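Local coordinates for 4-alpha-glucanotransferase (Streptococcus agalactiae, PDB 6M6T), which is an amylomaltase of the TIM-barrel clan, an eight-stranded parallel barrel with large insertions, and here holds glycan ligands in its pockets, at residues A[301-306]-A[347-352]; A[449-454]-A[477-482]; A[146-151]-A[183-188]. One frame throughout, in Å; residues are numbered along the deposited sequence.

How the contacts relate
From the N terminus, contact 3 comes first. Within the region between barrel strands 43-45 and 212-217, it closes a loop of 31 residues from helix 140-152 to helix 182-208. Contact 1 closes the next loop, bringing strand 303-308 of the inserted antiparallel sheet against the start of helix 350-359, which follows barrel strand 340-342. Contact 2, the last, ties the end of helix 448-451, just after barrel strand 443-447, to the entry of helix 481-493. The three loops run in series, neither nested nor crossing. The contact centres lie 38 to 41 Å apart and none touches another; each ties a separate part of the fold, and contact 1 holds a residue of one of two glycan pockets.

Contact 1: A[301-306]-A[347-352]; sequences FSDYWE and YIDERA. With AC1 (4,6-dideoxy-4-{[(1S,4R,5S,6S)-4,5,6-trihydroxy-3-(hydroxymethyl)cyclohex-2-en-1-yl]amino}-alpha-D-glucopyranose), chain J.
The ring of Y347 presents its edge to AC1, with the ligand's O2B in the ring plane beside CE2, while W319 of strand 319-321 meets the ring at an oblique angle. Y347 opens a segment that leads from strand 340-342 of the TIM barrel into helix 350-359, where D349 is the N-cap. The Y347 phenolic oxygen accepts from AC1 O3, with 3.0 Å between AC1 O3 and Y347 OH, and also bonds to the carbonyl oxygen of P250, so the hydroxyl is held between ligand and protein. Further along, D303 lies across D349 and R351 near the helix start. The D303 carboxylate stands almost perpendicular to the R351 guanidinium, at 87°, and is turned 45° from the D349 carboxylate. What D303 meets of the extended R351 side chain is mainly its aliphatic part: D303 OD2 is 3.5 Å from R351 CD, and R351 NE lies farther off at 4.6 Å from the same oxygen. The two acids approach at 3.8 Å between D303 OD2 and D349 OD1, a repulsion that the nearby arginine and the helix N terminus may ease. D349 CG sits between its backbone N and carbonyl carbon (chi1 74°), which lets OD2 take a weak capping bond from R351 N. Just before D303, S302 OG, bonded to K299 O, lies 4.0 Å from A352 CB.

Contact 2: A[449-454]-A[477-482]; sequences QDLLDK and EDLTEN
L452 lays its CD2 methyl over the turn at D478 and L479, lying 3.2 Å from D478 O and 3.6 Å from L479 CD1. It is the first residue to leave the helix that follows the last strand of the TIM barrel, and a Schellman motif ends that helix: D453, with positive phi, is the C-prime residue, K454 N returns to Q449 O and D453 N to D450 O. The opposing backbone bends through an inverse gamma turn centred on L479, just before T480 N-caps helix 481-493. L479 CG lies anti to the backbone N, and the CD1 end comes in to L452, the two side chains crossing at about a right angle. L451, its CG also anti to the backbone N (chi1 -177°), adds a more oblique contact, its CD2 being 4.1 Å from L479 CD1. Beside this apolar patch, K454 NZ and D478 OD2 are 4.2 Å apart, beyond a salt bridge; the lysine pairs with E98, and D478 OD1 with R475. The K454 side chain bends at CB-CG (chi2 -57°) and at CD-CE (chi4 68°), and its CE comes within 3.3 Å of D478 OD2.

Contact 3: A[146-151]-A[183-188]; sequences FMAIKE and EVIKYH
Packing is tightest on the buried side, where helix 140-152, between strands 43-45 and 212-217 of the TIM barrel, meets helix 182-208, which leads into strand 212-217; their local axes cross at 128°, 8.7 Å apart. A148 lies at the crossing, its CB 3.5 Å from I185 CG1 and 3.7 Å from V184 CG1. Next to it, the imidazole of H188 is sandwiched. M147 CB forms a CH-pi contact almost along the ring normal, 3.5 Å from the centroid of the H188 ring, and CD1 of Y187, the preceding residue in the same helix, lies over the opposite face. The other side is looser and partly open to solvent, being formed by E151 and V184, whose side chains slide past each other in opposite directions, with E151 OE1 beside V184 CG2. From here the extended glutamate reaches the buried histidine tip to tip. A long, weak ion pair from its OE2 to R110 gives E151 a second basic neighbour, and the carboxylate would be expected to favour a protonated imidazole. The H188 NE2 to E151 OE1 hydrogen bond, 3.0 Å and nearly straight at 168°, lies in the ring plane but meets OE1 from above the carboxylate plane.

Contact 1: A[301-306]-A[347-352]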
loop_
_atom_site.group_PDB
_atom_site.type_symbol
_atom_site.label_atom_id
_atom_site.label_comp_id
_atom_site.label_asym_id
_atom_site.label_seq_id
_atom_site.Cartn_x
_atom_site.Cartn_y
_atom_site.Cartn_z
ATOM N N PHE A 301 8.811 14.564 -2.629
ATOM C CA PHE A 301 8.422 15.841 -2.041
ATOM C C PHE A 301 9.557 16.855 -2.026
ATOM O O PHE A 301 9.309 18.034 -1.769
ATOM C CB PHE A 301 7.858 15.617 -0.632
ATOM C CG PHE A 301 6.559 14.884 -0.648
ATOM C CD1 PHE A 301 5.367 15.571 -0.820
ATOM C CD2 PHE A 301 6.527 13.497 -0.568
ATOM C CE1 PHE A 301 4.154 14.896 -0.882
ATOM C CE2 PHE A 301 5.318 12.809 -0.620
ATOM C CZ PHE A 301 4.132 13.509 -0.774
ATOM N N SER A 302 10.787 16.437 -2.322
ATOM C CA SER A 302 11.893 17.365 -2.512
ATOM C C SER A 302 12.199 17.596 -3.990
ATOM O O SER A 302 12.306 18.742 -4.434
ATOM C CB SER A 302 13.142 16.852 -1.779
ATOM O OG SER A 302 13.810 15.839 -2.523
ATOM N N ASP A 303 12.335 16.515 -4.755
ATOM C CA ASP A 303 12.692 16.557 -6.172
ATOM C C ASP A 303 12.129 15.288 -6.795
ATOM O O ASP A 303 12.566 14.193 -6.427
ATOM C CB ASP A 303 14.217 16.597 -6.378
ATOM C CG ASP A 303 14.851 17.931 -5.995
ATOM O OD1 ASP A 303 14.509 18.948 -6.644
ATOM O OD2 ASP A 303 15.725 17.953 -5.075
ATOM N N TYR A 304 11.183 15.410 -7.727
ATOM C CA TYR A 304 10.644 14.236 -8.413
ATOM C C TYR A 304 11.156 14.158 -9.848
ATOM O O TYR A 304 11.484 15.170 -10.479
ATOM C CB TYR A 304 9.109 14.211 -8.426
ATOM C CG TYR A 304 8.522 15.340 -9.213
ATOM C CD1 TYR A 304 8.397 16.598 -8.641
ATOM C CD2 TYR A 304 8.123 15.173 -10.534
ATOM C CE1 TYR A 304 7.881 17.658 -9.346
ATOM C CE2 TYR A 304 7.608 16.244 -11.256
ATOM C CZ TYR A 304 7.483 17.477 -10.645
ATOM O OH TYR A 304 6.978 18.564 -11.298
ATOM N N TRP A 305 11.221 12.933 -10.356
ATOM C CA TRP A 305 11.680 12.676 -11.712
ATOM C C TRP A 305 10.492 12.708 -12.668
ATOM O O TRP A 305 9.481 12.043 -12.427
ATOM C CB TRP A 305 12.385 11.327 -11.771
ATOM C CG TRP A 305 12.886 10.981 -13.116
ATOM C CD1 TRP A 305 12.269 10.192 -14.041
ATOM C CD2 TRP A 305 14.121 11.401 -13.702
ATOM N NE1 TRP A 305 13.050 10.089 -15.163
ATOM C CE2 TRP A 305 14.193 10.821 -14.980
ATOM C CE3 TRP A 305 15.175 12.209 -13.267
ATOM C CZ2 TRP A 305 15.274 11.023 -15.828
ATOM C CZ3 TRP A 305 16.247 12.410 -14.110
ATOM C CH2 TRP A 305 16.291 11.819 -15.376
ATOM N N GLU A 306 10.628 13.474 -13.755
ATOM C CA GLU A 306 9.521 13.823 -14.641
ATOM C C GLU A 306 9.855 13.387 -16.070
ATOM O O GLU A 306 10.506 14.127 -16.817
ATOM C CB GLU A 306 9.229 15.323 -14.564
ATOM C CG GLU A 306 7.922 15.759 -15.244
ATOM C CD GLU A 306 7.840 17.275 -15.543
ATOM O OE1 GLU A 306 8.347 17.712 -16.604
ATOM O OE2 GLU A 306 7.244 18.037 -14.740
ATOM N N TYR A 347 18.281 8.124 -4.175
ATOM C CA TYR A 347 18.425 9.461 -4.753
ATOM C C TYR A 347 18.478 10.524 -3.672
ATOM O O TYR A 347 17.980 11.641 -3.840
ATOM C CB TYR A 347 17.302 9.750 -5.761
ATOM C CG TYR A 347 17.070 8.601 -6.728
ATOM C CD1 TYR A 347 17.836 8.469 -7.877
ATOM C CD2 TYR A 347 16.107 7.636 -6.476
ATOM C CE1 TYR A 347 17.645 7.417 -8.738
ATOM C CE2 TYR A 347 15.924 6.587 -7.319
ATOM C CZ TYR A 347 16.681 6.479 -8.449
ATOM O OH TYR A 347 16.472 5.423 -9.297
ATOM N N ILE A 348 19.076 10.171 -2.540
ATOM C CA ILE A 348 19.151 11.099 -1.419
ATOM C C ILE A 348 20.165 12.197 -1.740
ATOM O O ILE A 348 21.311 11.926 -2.109
ATOM C CB ILE A 348 19.502 10.363 -0.119
ATOM C CG1 ILE A 348 18.288 9.540 0.349
ATOM C CG2 ILE A 348 19.968 11.350 0.951
ATOM C CD1 ILE A 348 18.399 8.976 1.767
ATOM N N ASP A 349 19.713 13.439 -1.653
ATOM C CA ASP A 349 20.550 14.617 -1.734
ATOM C C ASP A 349 20.167 15.501 -0.559
ATOM O O ASP A 349 19.165 15.248 0.121
ATOM C CB ASP A 349 20.388 15.342 -3.090
ATOM C CG ASP A 349 19.068 16.116 -3.211
ATOM O OD1 ASP A 349 17.984 15.493 -3.186
ATOM O OD2 ASP A 349 19.124 17.366 -3.324
ATOM N N GLU A 350 20.974 16.538 -0.313
ATOM C CA GLU A 350 20.824 17.302 0.920
ATOM C C GLU A 350 19.489 18.036 1.008
ATOM O O GLU A 350 19.094 18.441 2.105
ATOM C CB GLU A 350 22.019 18.257 1.103
ATOM C CG GLU A 350 23.055 17.722 2.138
ATOM C CD GLU A 350 23.986 16.624 1.579
ATOM O OE1 GLU A 350 24.790 16.063 2.360
ATOM O OE2 GLU A 350 23.929 16.318 0.373
ATOM N N ARG A 351 18.773 18.205 -0.101
ATOM C CA ARG A 351 17.405 18.721 0.009
ATOM C C ARG A 351 16.487 17.718 0.708
ATOM O O ARG A 351 15.667 18.096 1.557
ATOM C CB ARG A 351 16.848 19.086 -1.370
ATOM C CG ARG A 351 17.355 20.419 -1.886
ATOM C CD ARG A 351 16.916 20.725 -3.348
ATOM N NE ARG A 351 17.386 22.054 -3.719
ATOM C CZ ARG A 351 16.865 23.177 -3.238
ATOM N NH1 ARG A 351 15.826 23.134 -2.409
ATOM N NH2 ARG A 351 17.379 24.346 -3.590
ATOM N N ALA A 352 16.642 16.427 0.386
ATOM C CA ALA A 352 15.855 15.378 1.040
ATOM C C ALA A 352 16.215 15.224 2.517
ATOM O O ALA A 352 15.331 15.012 3.370
ATOM C CB ALA A 352 16.056 14.049 0.310
HETATM C C1 AC1 J . 18.135 1.673 -5.281
HETATM O O2 AC1 J . 18.306 2.543 -7.540
HETATM C C2 AC1 J . 17.411 1.913 -6.606
HETATM C C4A AC1 J . 10.794 3.873 -4.281
HETATM C C3 AC1 J . 16.272 2.860 -6.372
HETATM O O3 AC1 J . 15.635 3.052 -7.628
HETATM C C4 AC1 J . 15.292 2.259 -5.363
HETATM N N4A AC1 J . 14.229 3.203 -5.011
HETATM C C5 AC1 J . 15.998 1.913 -4.068
HETATM O O5 AC1 J . 17.180 1.084 -4.309
HETATM C C6 AC1 J . 14.975 1.220 -3.144
HETATM C C1B AC1 J . 13.090 3.250 -5.939
HETATM C C2B AC1 J . 12.504 4.619 -5.795
HETATM O O2B AC1 J . 13.576 5.548 -5.958
HETATM C C3B AC1 J . 11.968 4.765 -4.395
HETATM O O3B AC1 J . 11.487 6.085 -4.183
HETATM O O4 AC1 J . 10.310 3.915 -2.922
HETATM C C5B AC1 J . 11.106 2.569 -4.702
HETATM C C7B AC1 J . 12.175 2.280 -5.552
HETATM C C6B AC1 J . 10.186 1.448 -4.267
HETATM O O6B AC1 J . 9.648 1.833 -3.000
#

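Contact 2: A[449-454]-A[477-482]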
loop_
_atom_site.group_PDB
_atom_site.type_symbol
_atom_site.label_atom_id
_atom_site.label_comp_id
_atom_site.label_asym_id
_atom_site.label_seq_id
_atom_site.Cartn_x
_atom_site.Cartn_y
_atom_site.Cartn_z
ATOM N N GLN A 449 7.228 -13.146 4.943
ATOM C CA GLN A 449 7.895 -14.149 4.115
ATOM C C GLN A 449 9.071 -14.764 4.855
ATOM O O GLN A 449 9.157 -15.991 5.004
ATOM C CB GLN A 449 8.376 -13.527 2.803
ATOM C CG GLN A 449 7.349 -13.429 1.698
ATOM C CD GLN A 449 6.537 -12.151 1.794
ATOM O OE1 GLN A 449 6.238 -11.651 2.898
ATOM N NE2 GLN A 449 6.186 -11.601 0.637
ATOM N N ASP A 450 9.980 -13.910 5.350
ATOM C CA ASP A 450 11.241 -14.370 5.934
ATOM C C ASP A 450 11.045 -15.037 7.288
ATOM O O ASP A 450 11.808 -15.938 7.646
ATOM C CB ASP A 450 12.200 -13.192 6.052
ATOM C CG ASP A 450 12.351 -12.446 4.738
ATOM O OD1 ASP A 450 12.465 -13.136 3.693
ATOM O OD2 ASP A 450 12.349 -11.184 4.748
ATOM N N LEU A 451 10.037 -14.621 8.048
ATOM C CA LEU A 451 9.696 -15.332 9.274
ATOM C C LEU A 451 9.394 -16.808 9.009
ATOM O O LEU A 451 9.762 -17.673 9.809
ATOM C CB LEU A 451 8.516 -14.649 9.947
ATOM C CG LEU A 451 8.168 -15.300 11.261
ATOM C CD1 LEU A 451 8.844 -14.544 12.384
ATOM C CD2 LEU A 451 6.668 -15.306 11.413
ATOM N N LEU A 452 8.746 -17.121 7.888
ATOM C CA LEU A 452 8.499 -18.510 7.504
ATOM C C LEU A 452 9.577 -19.083 6.594
ATOM O O LEU A 452 9.391 -20.190 6.070
ATOM C CB LEU A 452 7.147 -18.652 6.806
ATOM C CG LEU A 452 6.023 -17.821 7.410
ATOM C CD1 LEU A 452 4.883 -17.691 6.400
ATOM C CD2 LEU A 452 5.543 -18.409 8.734
ATOM N N ASP A 453 10.668 -18.349 6.369
ATOM C CA ASP A 453 11.789 -18.818 5.554
ATOM C C ASP A 453 11.329 -19.203 4.144
ATOM O O ASP A 453 11.541 -20.325 3.683
ATOM C CB ASP A 453 12.500 -19.995 6.245
ATOM C CG ASP A 453 13.951 -20.189 5.770
ATOM O OD1 ASP A 453 14.747 -19.222 5.811
ATOM O OD2 ASP A 453 14.306 -21.320 5.360
ATOM N N LYS A 454 10.672 -18.213 3.424
ATOM C CA LYS A 454 10.184 -18.646 2.112
ATOM C C LYS A 454 11.195 -18.323 1.005
ATOM O O LYS A 454 12.001 -17.396 1.142
ATOM C CB LYS A 454 8.836 -17.985 1.800
ATOM C CG LYS A 454 7.649 -18.645 2.503
ATOM C CD LYS A 454 7.564 -20.124 2.149
ATOM C CE LYS A 454 6.201 -20.716 2.510
ATOM N NZ LYS A 454 5.089 -20.171 1.664
ATOM N N GLU A 477 -0.720 -23.530 7.343
ATOM C CA GLU A 477 0.174 -24.638 7.645
ATOM C C GLU A 477 1.591 -24.175 7.983
ATOM O O GLU A 477 2.317 -24.879 8.686
ATOM C CB GLU A 477 0.177 -25.579 6.439
ATOM C CG GLU A 477 1.257 -26.640 6.421
ATOM C CD GLU A 477 1.200 -27.480 5.159
ATOM O OE1 GLU A 477 0.458 -27.088 4.227
ATOM O OE2 GLU A 477 1.887 -28.528 5.102
ATOM N N ASP A 478 2.012 -23.014 7.492
ATOM C CA ASP A 478 3.393 -22.581 7.641
ATOM C C ASP A 478 3.632 -21.737 8.877
ATOM O O ASP A 478 4.799 -21.473 9.202
ATOM C CB ASP A 478 3.837 -21.780 6.424
ATOM C CG ASP A 478 4.295 -22.659 5.292
ATOM O OD1 ASP A 478 3.422 -23.311 4.677
ATOM O OD2 ASP A 478 5.518 -22.695 5.018
ATOM N N LEU A 479 2.572 -21.290 9.556
ATOM C CA LEU A 479 2.733 -20.524 10.794
ATOM C C LEU A 479 2.800 -21.471 12.000
ATOM O O LEU A 479 2.031 -21.387 12.960
ATOM C CB LEU A 479 1.621 -19.489 10.939
ATOM C CG LEU A 479 2.025 -18.285 11.807
ATOM C CD1 LEU A 479 3.525 -17.975 11.691
ATOM C CD2 LEU A 479 1.200 -17.031 11.505
ATOM N N THR A 480 3.771 -22.379 11.921
ATOM C CA THR A 480 4.066 -23.311 12.996
ATOM C C THR A 480 4.371 -22.574 14.303
ATOM O O THR A 480 4.908 -21.466 14.309
ATOM C CB THR A 480 5.252 -24.188 12.583
ATOM O OG1 THR A 480 6.471 -23.427 12.648
ATOM C CG2 THR A 480 5.070 -24.691 11.152
ATOM N N GLU A 481 4.008 -23.201 15.424
ATOM C CA GLU A 481 4.326 -22.695 16.760
ATOM C C GLU A 481 5.811 -22.369 16.922
ATOM O O GLU A 481 6.211 -21.591 17.793
ATOM C CB GLU A 481 3.894 -23.718 17.829
ATOM C CG GLU A 481 3.005 -23.132 18.942
ATOM C CD GLU A 481 1.724 -22.456 18.407
ATOM O OE1 GLU A 481 1.139 -22.953 17.414
ATOM O OE2 GLU A 481 1.269 -21.457 19.014
ATOM N N ASN A 482 6.641 -23.041 16.129
ATOM C CA ASN A 482 8.082 -22.791 16.154
ATOM C C ASN A 482 8.424 -21.422 15.556
ATOM O O ASN A 482 9.204 -20.663 16.147
ATOM C CB ASN A 482 8.795 -23.940 15.418
ATOM C CG ASN A 482 10.222 -23.631 15.029
ATOM O OD1 ASN A 482 10.479 -22.997 13.994
ATOM N ND2 ASN A 482 11.170 -24.115 15.841
#

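Contact 3: A[146-151]-A[183-188]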
loop_
_atom_site.group_PDB
_atom_site.type_symbol
_atom_site.label_atom_id
_atom_site.label_comp_id
_atom_site.label_asym_id
_atom_site.label_seq_id
_atom_site.Cartn_x
_atom_site.Cartn_y
_atom_site.Cartn_z
ATOM N N PHE A 146 -17.572 7.587 -11.228
ATOM C CA PHE A 146 -16.410 7.276 -12.055
ATOM C C PHE A 146 -16.380 5.798 -12.416
ATOM O O PHE A 146 -16.218 5.434 -13.583
ATOM C CB PHE A 146 -15.127 7.681 -11.331
ATOM C CG PHE A 146 -13.864 7.397 -12.114
ATOM C CD1 PHE A 146 -13.379 8.322 -13.031
ATOM C CD2 PHE A 146 -13.150 6.219 -11.912
ATOM C CE1 PHE A 146 -12.214 8.076 -13.739
ATOM C CE2 PHE A 146 -11.987 5.963 -12.619
ATOM C CZ PHE A 146 -11.517 6.896 -13.539
ATOM N N MET A 147 -16.549 4.930 -11.423
ATOM C CA MET A 147 -16.535 3.494 -11.695
ATOM C C MET A 147 -17.697 3.075 -12.584
ATOM O O MET A 147 -17.545 2.178 -13.422
ATOM C CB MET A 147 -16.562 2.697 -10.389
ATOM C CG MET A 147 -15.282 2.814 -9.578
ATOM S SD MET A 147 -13.774 2.282 -10.435
ATOM C CE MET A 147 -14.356 0.826 -11.337
ATOM N N ALA A 148 -18.853 3.712 -12.429
ATOM C CA ALA A 148 -19.985 3.367 -13.278
ATOM C C ALA A 148 -19.729 3.766 -14.728
ATOM O O ALA A 148 -19.932 2.972 -15.657
ATOM C CB ALA A 148 -21.251 4.031 -12.741
ATOM N N ILE A 149 -19.300 4.999 -14.951
ATOM C CA ILE A 149 -18.999 5.414 -16.311
ATOM C C ILE A 149 -17.900 4.533 -16.895
ATOM O O ILE A 149 -17.947 4.152 -18.071
ATOM C CB ILE A 149 -18.629 6.909 -16.346
ATOM C CG1 ILE A 149 -19.755 7.746 -15.741
ATOM C CG2 ILE A 149 -18.386 7.362 -17.764
ATOM C CD1 ILE A 149 -19.431 9.207 -15.632
ATOM N N LYS A 150 -16.910 4.165 -16.076
ATOM C CA LYS A 150 -15.827 3.318 -16.564
ATOM C C LYS A 150 -16.361 1.975 -17.030
ATOM O O LYS A 150 -15.955 1.452 -18.075
ATOM C CB LYS A 150 -14.780 3.136 -15.466
ATOM C CG LYS A 150 -13.602 2.247 -15.852
ATOM C CD LYS A 150 -12.466 2.378 -14.849
ATOM C CE LYS A 150 -11.235 1.617 -15.317
ATOM N NZ LYS A 150 -10.685 2.137 -16.596
ATOM N N GLU A 151 -17.283 1.406 -16.261
ATOM C CA GLU A 151 -17.822 0.110 -16.628
ATOM C C GLU A 151 -18.694 0.218 -17.867
ATOM O O GLU A 151 -18.643 -0.674 -18.720
ATOM C CB GLU A 151 -18.577 -0.500 -15.437
ATOM C CG GLU A 151 -17.634 -1.244 -14.466
ATOM C CD GLU A 151 -18.208 -1.481 -13.052
ATOM O OE1 GLU A 151 -19.393 -1.159 -12.794
ATOM O OE2 GLU A 151 -17.454 -2.001 -12.187
ATOM N N GLU A 183 -28.285 2.852 -10.692
ATOM C CA GLU A 183 -28.254 1.628 -9.895
ATOM C C GLU A 183 -26.849 1.037 -9.802
ATOM O O GLU A 183 -26.438 0.548 -8.736
ATOM C CB GLU A 183 -29.233 0.612 -10.487
ATOM C CG GLU A 183 -29.613 -0.526 -9.549
ATOM C CD GLU A 183 -29.576 -1.887 -10.235
ATOM O OE1 GLU A 183 -29.255 -1.927 -11.449
ATOM O OE2 GLU A 183 -29.863 -2.910 -9.559
ATOM N N VAL A 184 -26.080 1.091 -10.891
ATOM C CA VAL A 184 -24.697 0.650 -10.810
ATOM C C VAL A 184 -23.858 1.622 -9.996
ATOM O O VAL A 184 -22.817 1.239 -9.458
ATOM C CB VAL A 184 -24.115 0.450 -12.221
ATOM C CG1 VAL A 184 -24.184 1.741 -13.007
ATOM C CG2 VAL A 184 -22.684 -0.078 -12.142
ATOM N N ILE A 185 -24.273 2.885 -9.901
ATOM C CA ILE A 185 -23.578 3.812 -9.016
ATOM C C ILE A 185 -23.838 3.437 -7.565
ATOM O O ILE A 185 -22.903 3.309 -6.754
ATOM C CB ILE A 185 -24.005 5.265 -9.299
ATOM C CG1 ILE A 185 -23.551 5.732 -10.676
ATOM C CG2 ILE A 185 -23.430 6.217 -8.244
ATOM C CD1 ILE A 185 -24.180 7.065 -11.070
ATOM N N LYS A 186 -25.119 3.268 -7.214
ATOM C CA LYS A 186 -25.452 2.857 -5.853
ATOM C C LYS A 186 -24.727 1.569 -5.472
ATOM O O LYS A 186 -24.335 1.400 -4.311
ATOM C CB LYS A 186 -26.965 2.690 -5.703
ATOM C CG LYS A 186 -27.449 2.634 -4.269
ATOM C CD LYS A 186 -28.698 3.489 -4.042
ATOM C CE LYS A 186 -28.373 4.969 -3.870
ATOM N NZ LYS A 186 -27.331 5.204 -2.837
ATOM N N TYR A 187 -24.516 0.663 -6.435
ATOM C CA TYR A 187 -23.720 -0.524 -6.147
ATOM C C TYR A 187 -22.362 -0.150 -5.550
ATOM O O TYR A 187 -21.954 -0.690 -4.512
ATOM C CB TYR A 187 -23.536 -1.369 -7.412
ATOM C CG TYR A 187 -22.413 -2.353 -7.256
ATOM C CD1 TYR A 187 -21.098 -2.006 -7.595
ATOM C CD2 TYR A 187 -22.645 -3.615 -6.714
ATOM C CE1 TYR A 187 -20.047 -2.887 -7.412
ATOM C CE2 TYR A 187 -21.592 -4.514 -6.526
ATOM C CZ TYR A 187 -20.296 -4.145 -6.880
ATOM O OH TYR A 187 -19.242 -5.019 -6.709
ATOM N N HIS A 188 -21.641 0.768 -6.207
ATOM C CA HIS A 188 -20.272 1.082 -5.800
ATOM C C HIS A 188 -20.240 1.877 -4.510
ATOM O O HIS A 188 -19.309 1.719 -3.706
ATOM C CB HIS A 188 -19.553 1.860 -6.889
ATOM C CG HIS A 188 -19.176 1.032 -8.078
ATOM N ND1 HIS A 188 -18.100 0.169 -8.075
ATOM C CD2 HIS A 188 -19.716 0.957 -9.319
ATOM C CE1 HIS A 188 -17.999 -0.408 -9.260
ATOM N NE2 HIS A 188 -18.967 0.054 -10.034
#